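Local coordinates for protein valine-pyruvate aminotransferase (Salmonella typhimurium, PDB 3G7Q) that transfers the amino group of L-valine to pyruvate, probably giving 3-methyl-2-oxobutanoate and L-alanine, with pyridoxal 5'-phosphate as cofactor, at residues Q48-T53 against I294-L299; E200-L205 against L216-A221. All blocks are in the same frame, centred on the assembly; numbering follows the deposited sequence.

Interaction 1. Residues Q48-T53 against I294-L299; sequences QDYFQT and IKRNDL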
loop_
_atom_site.group_PDB
_atom_site.type_symbol
_atom_site.label_atom_id
_atom_site.label_comp_id
_atom_site.label_asym_id
_atom_site.label_seq_id
_atom_site.Cartn_x
_atom_site.Cartn_y
_atom_site.Cartn_z
ATOM N N GLN A 48 6.860 -21.915 -10.418
ATOM C CA GLN A 48 5.716 -21.506 -11.247
ATOM C C GLN A 48 4.698 -22.636 -11.314
ATOM O O GLN A 48 3.485 -22.401 -11.198
ATOM C CB GLN A 48 6.183 -21.092 -12.629
ATOM C CG GLN A 48 7.123 -19.866 -12.649
ATOM C CD GLN A 48 6.485 -18.546 -12.203
ATOM O OE1 GLN A 48 7.188 -17.569 -11.939
ATOM N NE2 GLN A 48 5.154 -18.504 -12.149
ATOM N N ASP A 49 5.179 -23.874 -11.442
ATOM C CA ASP A 49 4.286 -25.031 -11.452
ATOM C C ASP A 49 3.558 -25.160 -10.112
ATOM O O ASP A 49 2.350 -25.399 -10.074
ATOM C CB ASP A 49 5.069 -26.335 -11.716
ATOM C CG ASP A 49 5.647 -26.417 -13.124
ATOM O OD1 ASP A 49 5.249 -25.636 -14.023
ATOM O OD2 ASP A 49 6.511 -27.302 -13.331
ATOM N N TYR A 50 4.299 -25.006 -9.017
ATOM C CA TYR A 50 3.716 -25.059 -7.685
ATOM C C TYR A 50 2.618 -24.008 -7.525
ATOM O O TYR A 50 1.522 -24.328 -7.107
ATOM C CB TYR A 50 4.778 -24.830 -6.598
ATOM C CG TYR A 50 4.158 -24.824 -5.231
ATOM C CD1 TYR A 50 3.941 -26.017 -4.532
ATOM C CD2 TYR A 50 3.752 -23.627 -4.641
ATOM C CE1 TYR A 50 3.345 -26.008 -3.284
ATOM C CE2 TYR A 50 3.141 -23.615 -3.413
ATOM C CZ TYR A 50 2.947 -24.794 -2.729
ATOM O OH TYR A 50 2.346 -24.752 -1.496
ATOM N N PHE A 51 2.915 -22.752 -7.856
ATOM C CA PHE A 51 1.895 -21.693 -7.720
ATOM C C PHE A 51 0.685 -21.915 -8.618
ATOM O O PHE A 51 -0.454 -21.608 -8.223
ATOM C CB PHE A 51 2.486 -20.317 -7.982
ATOM C CG PHE A 51 3.540 -19.884 -6.963
ATOM C CD1 PHE A 51 3.300 -19.958 -5.595
ATOM C CD2 PHE A 51 4.718 -19.310 -7.379
ATOM C CE1 PHE A 51 4.263 -19.533 -4.674
ATOM C CE2 PHE A 51 5.694 -18.899 -6.443
ATOM C CZ PHE A 51 5.455 -19.026 -5.094
ATOM N N GLN A 52 0.905 -22.422 -9.830
ATOM C CA GLN A 52 -0.213 -22.701 -10.725
ATOM C C GLN A 52 -1.149 -23.748 -10.121
ATOM O O GLN A 52 -2.390 -23.608 -10.166
ATOM C CB GLN A 52 0.282 -23.126 -12.108
ATOM C CG GLN A 52 -0.818 -23.498 -13.079
ATOM C CD GLN A 52 -1.792 -22.354 -13.374
ATOM O OE1 GLN A 52 -1.402 -21.183 -13.407
ATOM N NE2 GLN A 52 -3.020 -22.701 -13.660
ATOM N N THR A 53 -0.579 -24.794 -9.535
ATOM C CA THR A 53 -1.391 -25.829 -8.914
ATOM C C THR A 53 -2.087 -25.295 -7.663
ATOM O O THR A 53 -3.250 -25.580 -7.423
ATOM C CB THR A 53 -0.525 -27.063 -8.560
ATOM O OG1 THR A 53 0.084 -27.540 -9.759
ATOM C CG2 THR A 53 -1.366 -28.176 -7.923
ATOM N N ILE A 294 1.592 -22.483 4.504
ATOM C CA ILE A 294 1.954 -22.848 5.886
ATOM C C ILE A 294 1.177 -24.090 6.322
ATOM O O ILE A 294 1.750 -25.028 6.881
ATOM C CB ILE A 294 1.712 -21.686 6.856
ATOM C CG1 ILE A 294 2.734 -20.585 6.588
ATOM C CG2 ILE A 294 1.808 -22.160 8.316
ATOM C CD1 ILE A 294 2.403 -19.256 7.239
ATOM N N LYS A 295 -0.119 -24.099 6.040
ATOM C CA LYS A 295 -0.992 -25.251 6.345
ATOM C C LYS A 295 -0.524 -26.538 5.679
ATOM O O LYS A 295 -0.573 -27.611 6.281
ATOM C CB LYS A 295 -2.414 -24.938 5.884
ATOM C CG LYS A 295 -3.440 -26.019 6.122
ATOM C CD LYS A 295 -4.825 -25.574 5.625
ATOM N N ARG A 296 -0.053 -26.428 4.435
ATOM C CA ARG A 296 0.429 -27.581 3.695
ATOM C C ARG A 296 1.885 -27.944 4.006
ATOM O O ARG A 296 2.407 -28.900 3.429
ATOM C CB ARG A 296 0.291 -27.327 2.201
ATOM C CG ARG A 296 -1.128 -27.097 1.742
ATOM C CD ARG A 296 -1.176 -26.801 0.276
ATOM N NE ARG A 296 -2.569 -26.582 -0.123
ATOM C CZ ARG A 296 -3.040 -26.743 -1.358
ATOM N NH1 ARG A 296 -2.265 -27.179 -2.352
ATOM N NH2 ARG A 296 -4.321 -26.505 -1.594
ATOM N N ASN A 297 2.517 -27.197 4.906
ATOM C CA ASN A 297 3.912 -27.409 5.291
ATOM C C ASN A 297 4.834 -27.327 4.067
ATOM O O ASN A 297 5.768 -28.115 3.927
ATOM C CB ASN A 297 4.082 -28.741 6.039
ATOM C CG ASN A 297 5.382 -28.812 6.824
ATOM O OD1 ASN A 297 5.761 -27.863 7.519
ATOM N ND2 ASN A 297 6.066 -29.945 6.727
ATOM N N ASP A 298 4.553 -26.366 3.186
ATOM C CA ASP A 298 5.332 -26.158 1.973
ATOM C C ASP A 298 6.244 -24.939 2.025
ATOM O O ASP A 298 7.190 -24.863 1.244
ATOM C CB ASP A 298 4.402 -25.953 0.780
ATOM C CG ASP A 298 3.661 -27.206 0.392
ATOM O OD1 ASP A 298 4.183 -28.306 0.649
ATOM O OD2 ASP A 298 2.569 -27.061 -0.205
ATOM N N LEU A 299 5.977 -23.985 2.910
ATOM C CA LEU A 299 6.708 -22.709 2.847
ATOM C C LEU A 299 8.211 -22.875 3.120
ATOM O O LEU A 299 9.054 -22.450 2.321
ATOM C CB LEU A 299 6.044 -21.691 3.783
ATOM C CG LEU A 299 6.616 -20.274 3.817
ATOM C CD1 LEU A 299 6.597 -19.654 2.420
ATOM C CD2 LEU A 299 5.844 -19.427 4.868
#
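Tyr50, on helix 45-61, reaches across to Asp298 in the link between helices 285-295 and 299-325, a turn that opens with a Schellman motif. Asn297 has positive phi (57°), with two bonds back into the last helical turn, among them Asn297 N to Ile294 O at 3.0 Å, and the chain is bent so that Asp298 faces helix 45-61. A chi1 of 177° sets the Tyr50 ring opposite the backbone N and stretches it away from its own helix, so the length of the side chain, with the bond at its end, bridges the 9.9 Å between the CA atoms of Tyr50 and Asp298. The phenol donates its proton to the carboxylate, on the anti side of OD2 and 24° out of the carboxylate plane. Ring and carboxylate stand nearly perpendicular, at 88°, with OD2 at the ring edge. The other oxygen, OD1, forms a salt bridge with Arg301, so both carboxylate oxygens are held and its rotation is restrained. Arg296 passes the phenol more loosely, its guanidinium engaged by Glu292 and by Asp57 of helix 45-61. The single bond between the segments, Tyr50 OH to Asp298 OD2, is 2.7 Å long.

Interaction 2. Residues E200-L205 against L216-A221; sequences EELMKL and LVIDNA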
loop_
_atom_site.group_PDB
_atom_site.type_symbol
_atom_site.label_atom_id
_atom_site.label_comp_id
_atom_site.label_asym_id
_atom_site.label_seq_id
_atom_site.Cartn_x
_atom_site.Cartn_y
_atom_site.Cartn_z
ATOM N N GLU A 200 28.639 -12.333 15.230
ATOM C CA GLU A 200 29.327 -11.485 16.211
ATOM C C GLU A 200 28.977 -10.006 16.003
ATOM O O GLU A 200 28.697 -9.286 16.952
ATOM C CB GLU A 200 30.831 -11.708 16.125
ATOM C CG GLU A 200 31.646 -11.047 17.235
ATOM N N GLU A 201 28.997 -9.558 14.764
ATOM C CA GLU A 201 28.603 -8.180 14.457
ATOM C C GLU A 201 27.166 -7.881 14.861
ATOM O O GLU A 201 26.857 -6.846 15.448
ATOM C CB GLU A 201 28.743 -7.905 12.952
ATOM C CG GLU A 201 30.203 -7.777 12.525
ATOM C CD GLU A 201 30.404 -7.748 11.013
ATOM O OE1 GLU A 201 29.589 -8.347 10.251
ATOM O OE2 GLU A 201 31.387 -7.105 10.578
ATOM N N LEU A 202 26.269 -8.797 14.547
ATOM C CA LEU A 202 24.862 -8.594 14.841
ATOM C C LEU A 202 24.621 -8.577 16.363
ATOM O O LEU A 202 23.834 -7.753 16.850
ATOM C CB LEU A 202 24.015 -9.661 14.116
ATOM C CG LEU A 202 22.499 -9.422 14.106
ATOM C CD1 LEU A 202 22.172 -8.113 13.411
ATOM C CD2 LEU A 202 21.786 -10.614 13.417
HETATM N N MSE A 203 25.224 -9.509 17.098
HETATM C CA MSE A 203 25.019 -9.560 18.555
HETATM C C MSE A 203 25.518 -8.307 19.227
HETATM O O MSE A 203 24.918 -7.811 20.167
HETATM C CB MSE A 203 25.689 -10.782 19.153
HETATM C CG MSE A 203 24.945 -12.020 18.760
HETATM SE SE MSE A 203 25.549 -13.587 19.660
HETATM C CE MSE A 203 27.380 -13.806 18.911
ATOM N N LYS A 204 26.645 -7.781 18.731
ATOM C CA LYS A 204 27.219 -6.512 19.224
ATOM C C LYS A 204 26.236 -5.364 18.969
ATOM O O LYS A 204 25.909 -4.603 19.881
ATOM C CB LYS A 204 28.571 -6.190 18.563
ATOM C CG LYS A 204 29.774 -7.028 18.993
ATOM C CD LYS A 204 31.020 -6.516 18.258
ATOM C CE LYS A 204 32.254 -7.364 18.451
ATOM N NZ LYS A 204 33.406 -6.834 17.631
ATOM N N LEU A 205 25.745 -5.259 17.732
ATOM C CA LEU A 205 24.715 -4.252 17.394
ATOM C C LEU A 205 23.467 -4.389 18.267
ATOM O O LEU A 205 22.884 -3.383 18.679
ATOM C CB LEU A 205 24.329 -4.316 15.910
ATOM C CG LEU A 205 25.373 -3.869 14.895
ATOM C CD1 LEU A 205 24.899 -4.123 13.452
ATOM C CD2 LEU A 205 25.739 -2.378 15.109
ATOM N N LEU A 216 16.650 -2.362 17.053
ATOM C CA LEU A 216 17.512 -2.882 15.996
ATOM C C LEU A 216 16.569 -3.443 14.958
ATOM O O LEU A 216 15.849 -4.381 15.236
ATOM C CB LEU A 216 18.430 -3.985 16.494
ATOM C CG LEU A 216 19.282 -4.705 15.447
ATOM C CD1 LEU A 216 20.121 -3.711 14.628
ATOM C CD2 LEU A 216 20.154 -5.812 16.128
ATOM N N VAL A 217 16.575 -2.850 13.767
ATOM C CA VAL A 217 15.668 -3.230 12.705
ATOM C C VAL A 217 16.449 -4.090 11.726
ATOM O O VAL A 217 17.520 -3.680 11.267
ATOM C CB VAL A 217 15.087 -1.975 12.003
ATOM C CG1 VAL A 217 14.076 -2.377 10.946
ATOM C CG2 VAL A 217 14.426 -1.037 13.031
ATOM N N ILE A 218 15.933 -5.284 11.434
ATOM C CA ILE A 218 16.577 -6.231 10.515
ATOM C C ILE A 218 15.648 -6.571 9.349
ATOM O O ILE A 218 14.560 -7.115 9.537
ATOM C CB ILE A 218 17.001 -7.546 11.208
ATOM C CG1 ILE A 218 17.829 -7.251 12.464
ATOM C CG2 ILE A 218 17.769 -8.429 10.209
ATOM C CD1 ILE A 218 18.156 -8.496 13.359
ATOM N N ASP A 219 16.068 -6.211 8.147
ATOM C CA ASP A 219 15.319 -6.527 6.958
ATOM C C ASP A 219 15.720 -7.947 6.515
ATOM O O ASP A 219 16.860 -8.167 6.091
ATOM C CB ASP A 219 15.604 -5.533 5.862
ATOM C CG ASP A 219 14.686 -5.731 4.664
ATOM O OD1 ASP A 219 13.929 -6.726 4.642
ATOM O OD2 ASP A 219 14.702 -4.862 3.782
ATOM N N ASN A 220 14.764 -8.880 6.619
ATOM C CA ASN A 220 14.935 -10.322 6.343
ATOM C C ASN A 220 14.158 -10.706 5.069
ATOM O O ASN A 220 13.725 -11.850 4.936
ATOM C CB ASN A 220 14.418 -11.104 7.536
ATOM C CG ASN A 220 14.856 -12.586 7.595
ATOM O OD1 ASN A 220 14.026 -13.502 7.608
ATOM N ND2 ASN A 220 16.130 -12.806 7.667
ATOM N N ALA A 221 14.062 -9.801 4.104
ATOM C CA ALA A 221 13.389 -10.093 2.819
ATOM C C ALA A 221 13.944 -11.302 2.068
ATOM O O ALA A 221 13.202 -11.929 1.297
ATOM C CB ALA A 221 13.410 -8.871 1.888
#
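A beta-alpha-beta unit of the fold type I core of this aminotransferase family, strand 181-187, helix 199-211 and strand 216-219, has its helix laid against the sheet here through three leucines and an isoleucine. Helix and strand run roughly antiparallel, at 145°, with their axes 10.5 Å apart. Leu202 does most from the helix side: CB does not point at the strand, but with CG anti to the backbone N (chi1 -169°) the CD1 methyl reaches it and serves two partners. Leu202 CD1 meets Ile218 CD1 tip to tip at 4.0 Å and, more obliquely, Leu216 CD2 at 4.1 Å. Leu216 CD2 also reaches the next turn of the helix, lying 4.2 Å from Leu205 C and 4.4 Å from Leu205 CB. Leu216 and Ile218, two residues apart on the strand, thus present one apolar surface to the helix, and all four side chains are buried. Further along, Asp219 OD1 accepts from Ala221 N at 3.1 Å, an Asx turn. Strand 216-219 is bonded through its backbone to strands 181-187 and 242-247; helix 199-211 covers the Leu216 and Ile218 side, while Phe111 and Leu114 of helix 107-118 pack on Val217.

Overall arrangement
The two contacts illustrate how chemistry follows position in a fold. Interaction 2 lies in the core, its centre about 13 Å from the centre of the chain, and joins neighbouring elements of one beta-alpha-beta unit by apolar side chains alone. Interaction 1, its centre about 23 Å from that of the chain and partly buried, ties together parts 241 residues apart through one hydrogen bond flanked by salt bridges, beside the second subunit, where Gln52 NE2 hydrogen-bonds the backbone O of Val59 of that subunit. They share no element: one holds a helix to a helix-helix link, the other a helix to a sheet. Along the chain interaction 2 is nested within the loop that interaction 1 closes, with nearest atoms about 10 Å apart.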